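Long-range contacts in alkaline serine protease (Thermobifida fusca, PDB 2PFE), which probably cleaves peptide bonds inside proteins as a chymotrypsin-like serine endopeptidase, the chain here being its protease domain: residues 74-78 / 100-106; 84-88 / 182-186; 20-24 / 70-74. One frame throughout, in Å; residues are numbered along the deposited sequence.

Contact 1 (74-78 / 100-106); sequences LVNRY and SGATTGW
Ser100 OG donates a hydrogen bond of 2.7 Å to the backbone carbonyl Asn76 O, which it approaches at a C=O...donor angle of 141° and tilted from the carbonyl plane. The same hydroxyl lies at the edge of the Tyr78 ring, 3.2 Å from Tyr78 CE1, so one small side chain fixes the end of strand 74-76 and abuts the aromatic group beyond it. The tyrosine ring is sandwiched: over one face sits Gly105 CA in a CH-pi contact, 3.6 Å from the centroid, while the opposite face carries Asn76 ND2. Asn76 also shapes the backbone here, because its OD1 accepts from Tyr78 N at 2.8 Å and closes an Asx turn; the phenol OH is hydrogen-bonded to Gly6 O.

A second platform lies alongside. Arg77 bends at its second side-chain torsion (chi2 59°), which lays the guanidinium flat on the Trp106 indole, planes 7° apart, in a cation-pi stack with Arg77 CZ 3.7 Å from the five-membered ring centroid. Its CD covers the six-membered ring, and Val75 CG1 meets the indole at the edge, 4.0 Å from Trp106 CZ3.

Reciprocal backbone bonds between Gly101 and Gly105 close the turn, and Thr103 and Thr104 tie it to Asp139 of the inhibitor pocket. The arrangement is that of a beta-hairpin in the C-terminal barrel of the chymotrypsin fold, packed against the chain that leads out of the N-terminal half.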
loop_
_atom_site.group_PDB
_atom_site.type_symbol
_atom_site.label_atom_id
_atom_site.label_comp_id
_atom_site.label_asym_id
_atom_site.label_seq_id
_atom_site.Cartn_x
_atom_site.Cartn_y
_atom_site.Cartn_z
ATOM N N LEU A 74 7.486 10.125 -2.003
ATOM C CA LEU A 74 8.292 9.653 -0.886
ATOM C C LEU A 74 7.658 8.483 -0.155
ATOM O O LEU A 74 6.424 8.369 -0.088
ATOM C CB LEU A 74 8.506 10.775 0.110
ATOM C CG LEU A 74 9.324 11.946 -0.435
ATOM C CD1 LEU A 74 9.404 13.051 0.599
ATOM C CD2 LEU A 74 10.718 11.477 -0.886
ATOM N N VAL A 75 8.522 7.625 0.384
ATOM C CA VAL A 75 8.122 6.563 1.315
ATOM C C VAL A 75 8.950 6.704 2.594
ATOM O O VAL A 75 10.144 7.009 2.537
ATOM C CB VAL A 75 8.312 5.156 0.682
ATOM C CG1 VAL A 75 8.212 4.052 1.748
ATOM C CG2 VAL A 75 7.283 4.924 -0.451
ATOM N N ASN A 76 8.304 6.500 3.741
ATOM C CA ASN A 76 8.980 6.591 5.033
ATOM C C ASN A 76 9.873 5.366 5.253
ATOM O O ASN A 76 9.413 4.213 5.151
ATOM C CB ASN A 76 7.936 6.737 6.140
ATOM C CG ASN A 76 8.529 7.183 7.461
ATOM O OD1 ASN A 76 9.729 7.042 7.708
ATOM N ND2 ASN A 76 7.674 7.692 8.336
ATOM N N ARG A 77 11.150 5.636 5.521
ATOM C CA ARG A 77 12.145 4.595 5.710
ATOM C C ARG A 77 12.213 4.159 7.176
ATOM O O ARG A 77 12.807 3.134 7.504
ATOM C CB ARG A 77 13.493 5.103 5.168
ATOM C CG ARG A 77 14.712 4.227 5.388
ATOM C CD ARG A 77 14.522 2.850 4.753
ATOM N NE ARG A 77 15.731 2.030 4.852
ATOM C CZ ARG A 77 16.110 1.349 5.931
ATOM N NH1 ARG A 77 15.396 1.385 7.049
ATOM N NH2 ARG A 77 17.235 0.644 5.898
ATOM N N TYR A 78 11.588 4.950 8.045
ATOM C CA TYR A 78 11.463 4.664 9.480
ATOM C C TYR A 78 12.771 4.647 10.248
ATOM O O TYR A 78 12.882 4.038 11.313
ATOM C CB TYR A 78 10.588 3.429 9.745
ATOM C CG TYR A 78 9.139 3.808 9.665
ATOM C CD1 TYR A 78 8.390 3.549 8.518
ATOM C CD2 TYR A 78 8.527 4.482 10.718
ATOM C CE1 TYR A 78 7.046 3.923 8.437
ATOM C CE2 TYR A 78 7.202 4.878 10.653
ATOM C CZ TYR A 78 6.448 4.571 9.517
ATOM O OH TYR A 78 5.136 4.979 9.492
ATOM N N SER A 100 6.824 -0.576 4.045
ATOM C CA SER A 100 6.723 0.457 5.065
ATOM C C SER A 100 5.304 0.542 5.593
ATOM O O SER A 100 4.362 0.523 4.828
ATOM C CB SER A 100 7.137 1.811 4.480
ATOM O OG SER A 100 7.093 2.853 5.449
ATOM N N GLY A 101 5.158 0.644 6.913
ATOM C CA GLY A 101 3.823 0.805 7.498
ATOM C C GLY A 101 3.850 1.400 8.882
ATOM O O GLY A 101 4.878 1.393 9.551
ATOM N N ALA A 102 2.699 1.903 9.307
ATOM C CA ALA A 102 2.610 2.728 10.519
ATOM C C ALA A 102 2.868 1.972 11.806
ATOM O O ALA A 102 3.258 2.571 12.815
ATOM C CB ALA A 102 1.253 3.400 10.597
ATOM N N THR A 103 2.636 0.664 11.784
ATOM C CA THR A 103 2.760 -0.119 13.007
ATOM C C THR A 103 4.166 -0.691 13.211
ATOM O O THR A 103 4.723 -0.615 14.313
ATOM C CB THR A 103 1.708 -1.223 13.074
ATOM O OG1 THR A 103 0.421 -0.616 13.051
ATOM C CG2 THR A 103 1.811 -2.010 14.361
ATOM N N THR A 104 4.737 -1.261 12.147
ATOM C CA THR A 104 6.030 -1.935 12.280
ATOM C C THR A 104 7.205 -1.246 11.579
ATOM O O THR A 104 8.314 -1.777 11.597
ATOM C CB THR A 104 5.952 -3.379 11.811
ATOM O OG1 THR A 104 5.605 -3.416 10.420
ATOM C CG2 THR A 104 4.940 -4.157 12.651
ATOM N N GLY A 105 6.955 -0.094 10.958
ATOM C CA GLY A 105 8.005 0.628 10.249
ATOM C C GLY A 105 8.431 -0.046 8.958
ATOM O O GLY A 105 7.589 -0.455 8.152
ATOM N N TRP A 106 9.744 -0.173 8.787
ATOM C CA TRP A 106 10.376 -0.738 7.588
ATOM C C TRP A 106 10.813 -2.156 7.835
ATOM O O TRP A 106 11.556 -2.445 8.793
ATOM C CB TRP A 106 11.589 0.132 7.238
ATOM C CG TRP A 106 12.332 -0.173 5.975
ATOM C CD1 TRP A 106 13.454 -0.926 5.852
ATOM C CD2 TRP A 106 12.050 0.353 4.671
ATOM N NE1 TRP A 106 13.889 -0.925 4.539
ATOM C CE2 TRP A 106 13.047 -0.139 3.799
ATOM C CE3 TRP A 106 11.054 1.192 4.156
ATOM C CZ2 TRP A 106 13.070 0.174 2.434
ATOM C CZ3 TRP A 106 11.083 1.513 2.804
ATOM C CH2 TRP A 106 12.079 0.998 1.960
#

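Contact 2 (84-88 / 182-186); sequences TVTGS and QLVTG
Threonine methyls lie against two flat backbone groups in this contact, one on each segment. Thr84 CG2 sits over one face of the C-terminal carboxylate, 3.8 Å from Gly186 C, while Thr86 CG2 approaches that group obliquely, 3.4 Å from Gly186 O. In return, Thr185 CG2 rests on a face of the peptide joining Thr86 to Gly87, 3.7 Å from Thr86 C. The first torsion of Thr185, 61°, makes this possible: it sets CG2 opposite the carbonyl carbon and swings the methyl across the peptide.

The polar link is a backbone one. Gly186 N donates to Val85 O at 2.8 Å, with an N-H...O angle of 156° and the donor nearly in line with the C=O bond. Thr185 CA comes to 3.2 Å from the same oxygen as a CA-H...O contact, so Val85 O is approached by two successive residues of the C-terminal tail.

Inward from this bond the contact turns apolar. Leu183 extends CD2 to meet Val85 CG1 at 3.9 Å, the two side chains crossing at about a right angle, and the same methyl rests near Gly87 O and Ser88 CB. Two hydroxyls of 84-88 have partners outside the contact: Thr86 OG1 bonds Ser148 OG, and Ser88 OG bonds Asn173 OD1 at the start of helix 172-179.

The whole is a surface contact that fastens the last residues of the chain, after edge strand 182-183, to the loop following strand 82-84. Strand 20-24 lies beside it through Phe20, which touches both Val85 and Leu183, and Ala150 of strand 149-157 packs against Val85, Leu183 and Ser88.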
loop_
_atom_site.group_PDB
_atom_site.type_symbol
_atom_site.label_atom_id
_atom_site.label_comp_id
_atom_site.label_asym_id
_atom_site.label_seq_id
_atom_site.Cartn_x
_atom_site.Cartn_y
_atom_site.Cartn_z
ATOM N N THR A 84 12.927 7.692 -2.216
ATOM C CA THR A 84 12.227 8.306 -3.345
ATOM C C THR A 84 11.803 7.246 -4.352
ATOM O O THR A 84 12.622 6.425 -4.782
ATOM C CB THR A 84 13.089 9.370 -4.036
ATOM O OG1 THR A 84 13.407 10.388 -3.081
ATOM C CG2 THR A 84 12.331 10.009 -5.215
ATOM N N VAL A 85 10.514 7.261 -4.692
ATOM C CA VAL A 85 9.920 6.362 -5.694
ATOM C C VAL A 85 10.173 6.956 -7.080
ATOM O O VAL A 85 9.816 8.109 -7.339
ATOM C CB VAL A 85 8.401 6.208 -5.463
ATOM C CG1 VAL A 85 7.787 5.277 -6.491
ATOM C CG2 VAL A 85 8.121 5.678 -4.059
ATOM N N THR A 86 10.819 6.193 -7.954
ATOM C CA THR A 86 11.128 6.701 -9.300
ATOM C C THR A 86 10.331 6.004 -10.422
ATOM O O THR A 86 10.415 6.388 -11.584
ATOM C CB THR A 86 12.621 6.581 -9.627
ATOM O OG1 THR A 86 12.990 5.205 -9.627
ATOM C CG2 THR A 86 13.484 7.330 -8.623
ATOM N N GLY A 87 9.572 4.971 -10.076
ATOM C CA GLY A 87 8.838 4.202 -11.073
ATOM C C GLY A 87 8.191 2.988 -10.429
ATOM O O GLY A 87 8.222 2.844 -9.195
ATOM N N SER A 88 7.604 2.121 -11.255
ATOM C CA SER A 88 6.958 0.899 -10.774
ATOM C C SER A 88 7.344 -0.317 -11.625
ATOM O O SER A 88 6.508 -1.178 -11.939
ATOM C CB SER A 88 5.440 1.067 -10.717
ATOM O OG SER A 88 4.919 1.359 -12.003
ATOM N N GLN A 182 -1.968 7.792 -12.081
ATOM C CA GLN A 182 -0.566 7.986 -12.402
ATOM C C GLN A 182 0.214 8.037 -11.084
ATOM O O GLN A 182 -0.154 8.767 -10.159
ATOM C CB GLN A 182 -0.371 9.274 -13.220
ATOM C CG GLN A 182 -1.077 9.243 -14.594
ATOM C CD GLN A 182 -2.595 9.496 -14.511
ATOM O OE1 GLN A 182 -3.040 10.443 -13.844
ATOM N NE2 GLN A 182 -3.390 8.651 -15.200
ATOM N N LEU A 183 1.272 7.238 -10.998
ATOM C CA LEU A 183 2.146 7.226 -9.831
ATOM C C LEU A 183 2.945 8.522 -9.730
ATOM O O LEU A 183 3.499 8.993 -10.727
ATOM C CB LEU A 183 3.111 6.043 -9.930
ATOM C CG LEU A 183 4.004 5.700 -8.740
ATOM C CD1 LEU A 183 3.197 5.169 -7.562
ATOM C CD2 LEU A 183 5.036 4.682 -9.172
ATOM N N VAL A 184 3.012 9.097 -8.529
ATOM C CA VAL A 184 3.855 10.274 -8.307
ATOM C C VAL A 184 5.303 9.809 -8.096
ATOM O O VAL A 184 5.594 9.027 -7.193
ATOM C CB VAL A 184 3.328 11.158 -7.149
ATOM C CG1 VAL A 184 4.304 12.298 -6.838
ATOM C CG2 VAL A 184 1.958 11.735 -7.494
ATOM N N THR A 185 6.193 10.265 -8.975
ATOM C CA THR A 185 7.590 9.818 -8.970
ATOM C C THR A 185 8.565 10.998 -8.853
ATOM O O THR A 185 8.211 12.146 -9.142
ATOM C CB THR A 185 7.929 8.984 -10.228
ATOM O OG1 THR A 185 7.742 9.795 -11.390
ATOM C CG2 THR A 185 7.043 7.737 -10.326
ATOM N N GLY A 186 9.791 10.696 -8.428
ATOM C CA GLY A 186 10.842 11.705 -8.254
ATOM C C GLY A 186 12.146 11.225 -8.859
ATOM O O GLY A 186 12.161 10.286 -9.652
ATOM O OXT GLY A 186 13.222 11.758 -8.582
#

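Contact 3 (20-24 / 70-74); sequences FSVRQ and TVTPL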
loop_
_atom_site.group_PDB
_atom_site.type_symbol
_atom_site.label_atom_id
_atom_site.label_comp_id
_atom_site.label_asym_id
_atom_site.label_seq_id
_atom_site.Cartn_x
_atom_site.Cartn_y
_atom_site.Cartn_z
ATOM N N PHE A 20 1.064 4.810 -1.891
ATOM C CA PHE A 20 1.858 5.693 -2.748
ATOM C C PHE A 20 1.005 6.889 -3.168
ATOM O O PHE A 20 -0.155 6.715 -3.541
ATOM C CB PHE A 20 2.276 4.995 -4.055
ATOM C CG PHE A 20 3.212 3.813 -3.879
ATOM C CD1 PHE A 20 2.725 2.508 -3.870
ATOM C CD2 PHE A 20 4.576 4.003 -3.737
ATOM C CE1 PHE A 20 3.608 1.411 -3.721
ATOM C CE2 PHE A 20 5.448 2.926 -3.576
ATOM C CZ PHE A 20 4.967 1.632 -3.584
ATOM N N SER A 21 1.571 8.084 -3.132
ATOM C CA SER A 21 0.900 9.237 -3.762
ATOM C C SER A 21 0.580 8.938 -5.226
ATOM O O SER A 21 1.408 8.350 -5.952
ATOM C CB SER A 21 1.766 10.490 -3.711
ATOM O OG SER A 21 1.909 10.970 -2.379
ATOM N N VAL A 22 -0.610 9.358 -5.656
ATOM C CA VAL A 22 -1.050 9.221 -7.056
ATOM C C VAL A 22 -1.746 10.491 -7.533
ATOM O O VAL A 22 -2.137 11.330 -6.726
ATOM C CB VAL A 22 -2.015 8.009 -7.267
ATOM C CG1 VAL A 22 -1.321 6.666 -7.004
ATOM C CG2 VAL A 22 -3.298 8.145 -6.439
ATOM N N ARG A 23 -1.875 10.612 -8.850
ATOM C CA ARG A 23 -2.713 11.632 -9.479
ATOM C C ARG A 23 -3.752 10.965 -10.374
ATOM O O ARG A 23 -3.508 9.888 -10.908
ATOM C CB ARG A 23 -1.879 12.586 -10.345
ATOM C CG ARG A 23 -0.805 13.336 -9.612
ATOM C CD ARG A 23 0.029 14.149 -10.591
ATOM N NE ARG A 23 1.157 14.795 -9.919
ATOM C CZ ARG A 23 1.062 15.871 -9.142
ATOM N NH1 ARG A 23 -0.115 16.461 -8.937
ATOM N NH2 ARG A 23 2.156 16.371 -8.571
ATOM N N GLN A 24 -4.899 11.621 -10.536
ATOM C CA GLN A 24 -5.878 11.235 -11.536
ATOM C C GLN A 24 -6.298 12.529 -12.191
ATOM O O GLN A 24 -7.060 13.305 -11.617
ATOM C CB GLN A 24 -7.085 10.540 -10.907
ATOM C CG GLN A 24 -8.074 9.969 -11.950
ATOM C CD GLN A 24 -9.261 9.277 -11.310
ATOM O OE1 GLN A 24 -10.157 9.932 -10.778
ATOM N NE2 GLN A 24 -9.278 7.945 -11.365
ATOM N N THR A 70 -0.527 17.381 0.564
ATOM C CA THR A 70 0.276 17.442 -0.657
ATOM C C THR A 70 0.953 16.114 -0.982
ATOM O O THR A 70 1.623 15.532 -0.133
ATOM C CB THR A 70 1.364 18.553 -0.568
ATOM O OG1 THR A 70 0.759 19.801 -0.196
ATOM C CG2 THR A 70 2.078 18.731 -1.911
ATOM N N VAL A 71 0.800 15.671 -2.227
ATOM C CA VAL A 71 1.457 14.451 -2.705
ATOM C C VAL A 71 2.984 14.614 -2.827
ATOM O O VAL A 71 3.496 15.692 -3.171
ATOM C CB VAL A 71 0.840 13.955 -4.036
ATOM C CG1 VAL A 71 -0.605 13.499 -3.806
ATOM C CG2 VAL A 71 0.939 15.010 -5.152
ATOM N N THR A 72 3.696 13.539 -2.491
ATOM C CA THR A 72 5.143 13.461 -2.647
ATOM C C THR A 72 5.497 12.099 -3.260
ATOM O O THR A 72 4.719 11.133 -3.144
ATOM C CB THR A 72 5.902 13.614 -1.287
ATOM O OG1 THR A 72 5.843 12.380 -0.556
ATOM C CG2 THR A 72 5.352 14.785 -0.439
ATOM N N PRO A 73 6.667 12.003 -3.912
ATOM C CA PRO A 73 7.115 10.682 -4.352
ATOM C C PRO A 73 7.884 9.934 -3.261
ATOM O O PRO A 73 8.824 9.190 -3.560
ATOM C CB PRO A 73 8.052 11.024 -5.500
ATOM C CG PRO A 73 8.677 12.308 -5.080
ATOM C CD PRO A 73 7.594 13.073 -4.342
ATOM N N LEU A 74 7.486 10.125 -2.003
ATOM C CA LEU A 74 8.292 9.653 -0.886
ATOM C C LEU A 74 7.658 8.483 -0.155
ATOM O O LEU A 74 6.424 8.369 -0.088
ATOM C CB LEU A 74 8.506 10.775 0.110
ATOM C CG LEU A 74 9.324 11.946 -0.435
ATOM C CD1 LEU A 74 9.404 13.051 0.599
ATOM C CD2 LEU A 74 10.718 11.477 -0.886
HETATM O O HOH W 1 4.454 7.968 -2.375
#
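Ser21 and Val71 mark the closest passage of strand 20-24 and the weakly bonded strand 70-72, their CA atoms 5.3 Å apart and the short axes inclined at 114°, far from the alignment of sheet neighbours. The direct hydrogen bond between the strands comes from a side chain: Ser21 OG donates to Thr72 O at 2.9 Å, in the carbonyl plane and on a lone pair. The first torsion of Ser21, -68°, sets the hydroxyl opposite its own carbonyl carbon and turns it to the crossing strand. A water accepts from Ser21 N at 3.0 Å and can donate toward Thr72 O and Leu74 O, though other acceptors compete for its protons.

Val71 CB packs on Ser21 CB at 3.6 Å, while its CG2 lies over one face of the Arg23 guanidinium, off centre toward the rim and 3.9 Å from Arg23 NH2. An alanine in place of Ser21 is likely to leave Thr72 O without its hydroxyl donor and to thin the packing on Val71 CB.

Beyond the crossing, Leu74 N bonds Thr72 OG1 at 3.1 Å in an ST turn where the chain rounds a corner at Pro73. Strand 2-5 runs parallel to 70-72 and takes Thr72 OG1 through Ile3 O; strand 20-24 sits between strands 27-32 and 182-183 in the six-stranded antiparallel sheet.

Residues 70-78 and 84-88 give the three contacts one side each, and distant parts of the chain give the other. Contacts 1 and 3 are partly buried and share Leu74, on either side of the corner that sends strand 70-72 into strand 74-76; contact 2 is a surface closure at the C-terminus. Contacts 2 and 3 reach the same sheet through neighbouring strands 182-183 and 20-24, their centres about 8 Å apart, and Val85 N probably bonds Pro73 O between them. Chemistry follows place: against the hairpin of the C-terminal barrel, aromatic and guanidinium stacking joins a hydroxyl bond; at the crossing, serine and water serve; at the tail, a backbone bond and methyl packing suffice.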